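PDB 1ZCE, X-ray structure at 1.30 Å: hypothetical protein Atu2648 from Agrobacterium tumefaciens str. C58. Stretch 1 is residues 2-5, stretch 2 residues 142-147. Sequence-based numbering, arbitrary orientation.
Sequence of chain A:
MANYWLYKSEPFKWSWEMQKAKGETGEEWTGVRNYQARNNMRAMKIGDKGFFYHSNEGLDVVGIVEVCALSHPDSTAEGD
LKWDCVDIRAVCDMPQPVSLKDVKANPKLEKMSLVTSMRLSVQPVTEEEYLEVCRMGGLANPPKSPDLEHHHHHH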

# COMPACT_ATOMS: atom_id res chain seq x y z
N ALA A 2 -15.31 1.80 4.92
CA ALA A 2 -14.26 2.02 3.88
C ALA A 2 -13.05 1.15 4.17
O ALA A 2 -12.69 0.93 5.32
CB ALA A 2 -13.85 3.49 3.87
N ASN A 3 -12.42 0.65 3.10
CA ASN A 3 -11.25 -0.21 3.24
C ASN A 3 -9.95 0.50 2.92
O ASN A 3 -9.86 1.28 1.97
CB ASN A 3 -11.40 -1.44 2.34
CG ASN A 3 -12.62 -2.27 2.69
OD1 ASN A 3 -12.90 -2.52 3.85
ND2 ASN A 3 -13.36 -2.70 1.67
N TYR A 4 -8.93 0.22 3.74
CA TYR A 4 -7.60 0.81 3.60
C TYR A 4 -6.58 -0.31 3.44
O TYR A 4 -6.79 -1.42 3.91
CB TYR A 4 -7.29 1.68 4.81
CG TYR A 4 -8.18 2.89 4.87
CD1 TYR A 4 -7.84 4.06 4.20
CD2 TYR A 4 -9.42 2.84 5.52
CE1 TYR A 4 -8.70 5.14 4.15
CE2 TYR A 4 -10.29 3.93 5.48
CZ TYR A 4 -9.93 5.07 4.79
OH TYR A 4 -10.78 6.15 4.72
N TRP A 5 -5.47 0.00 2.78
CA TRP A 5 -4.47 -1.00 2.48
C TRP A 5 -3.03 -0.53 2.63
O TRP A 5 -2.77 0.64 2.91
CB TRP A 5 -4.68 -1.47 1.03
CG TRP A 5 -6.11 -1.74 0.70
CD1 TRP A 5 -7.03 -0.87 0.17
CD2 TRP A 5 -6.81 -2.96 0.92
NE1 TRP A 5 -8.26 -1.49 0.05
CE2 TRP A 5 -8.15 -2.78 0.50
CE3 TRP A 5 -6.43 -4.21 1.43
CZ2 TRP A 5 -9.11 -3.79 0.58
CZ3 TRP A 5 -7.38 -5.22 1.51
CH2 TRP A 5 -8.70 -5.01 1.09
N PRO A 142 -6.48 12.81 6.66
CA PRO A 142 -5.94 12.17 5.45
C PRO A 142 -6.98 11.78 4.40
O PRO A 142 -8.18 11.78 4.66
CB PRO A 142 -5.21 10.96 6.01
CG PRO A 142 -6.11 10.55 7.13
CD PRO A 142 -6.40 11.88 7.80
N PRO A 143 -6.51 11.43 3.20
CA PRO A 143 -7.39 11.02 2.10
C PRO A 143 -8.24 9.84 2.57
O PRO A 143 -7.76 8.96 3.29
CB PRO A 143 -6.41 10.62 1.01
CG PRO A 143 -5.26 11.56 1.24
CD PRO A 143 -5.11 11.52 2.74
N LYS A 144 -9.51 9.81 2.15
CA LYS A 144 -10.41 8.74 2.56
C LYS A 144 -10.80 7.79 1.42
O LYS A 144 -10.84 8.18 0.25
CB LYS A 144 -11.67 9.34 3.18
CG LYS A 144 -11.40 10.32 4.32
CD LYS A 144 -10.78 9.63 5.53
CE LYS A 144 -10.32 10.65 6.58
NZ LYS A 144 -11.43 11.53 7.04
N SER A 145 -11.07 6.54 1.79
CA SER A 145 -11.50 5.53 0.82
C SER A 145 -13.02 5.66 0.67
O SER A 145 -13.70 6.14 1.58
CB SER A 145 -11.18 4.12 1.33
OG SER A 145 -9.79 3.86 1.29
N PRO A 146 -13.56 5.23 -0.48
CA PRO A 146 -15.01 5.31 -0.72
C PRO A 146 -15.81 4.41 0.22
O PRO A 146 -15.38 3.31 0.56
CB PRO A 146 -15.13 4.89 -2.18
CG PRO A 146 -13.99 3.92 -2.34
CD PRO A 146 -12.87 4.63 -1.63
N ASP A 147 -16.98 4.89 0.63
CA ASP A 147 -17.84 4.13 1.53
C ASP A 147 -18.60 3.04 0.77
O ASP A 147 -18.58 3.07 -0.48
CB ASP A 147 -18.84 5.07 2.21
CG ASP A 147 -18.16 6.11 3.07
OD1 ASP A 147 -17.50 5.73 4.05
OD2 ASP A 147 -18.30 7.32 2.76
O HOH W 1 -13.53 1.27 0.49

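Both stretches run extended. Residues 142-147 form no regular helix or strand, yet every phi/psi pair from Pro142 to Pro146 lies in the beta or polyproline region, and three prolines help keep the segment stiff. Stretch 1 is also extended and leads into a strand that continues later in the chain. The nearest CA atoms across the stretches are those of Ala2 and Asp147, 4.8 Å apart, but no direct backbone-to-backbone hydrogen bond joins the two stretches. A water bridges the backbones instead, from Asn3 N to Pro146 O: it accepts from Asn3 N at 2.9 Å and donates to Pro146 O at 2.8 Å. Proline, lacking an amide hydrogen, still offers its carbonyl here.

The contact is organised around Ser145, which is buried and points its CB toward stretch 1. With chi1 at -71° (m), Ser145 places its OG 2.7 Å from Asn3 O and donates to it, so a short side chain satisfies a backbone carbonyl. Its own amide donates to Tyr4 OH, with Ser145 N and Tyr4 OH 3.0 Å apart and a nearly straight angle of 169°. Side chain and backbone thus trade roles in the two bonds.

Tyr4 suits its buried place because its ring offers a nonpolar face for Ser145 to pack on, while its length brings the hydroxyl to a backbone amide. Its CB points sideways, but the ring carries the hydroxyl across to the other backbone. Ser145 lies over one ring face, with its CB 4.1 Å from the Tyr4 ring centroid in a CH-pi contact, while Pro143 O and Lys144 CA sit at the ring edge. Lys144 packs its aliphatic CD 3.6 Å from Tyr4 OH, and the end of its chain leads away, leaving the charge outside the contact.

Ala2 closes the exposed margin. Its small methyl points toward stretch 2, with Ala2 CB 3.5 Å from Ser145 O and 3.7 Å from Ser145 CB. The pairing buries 261 Å², both sides summed, and two direct hydrogen bonds, both from Ser145, cross it.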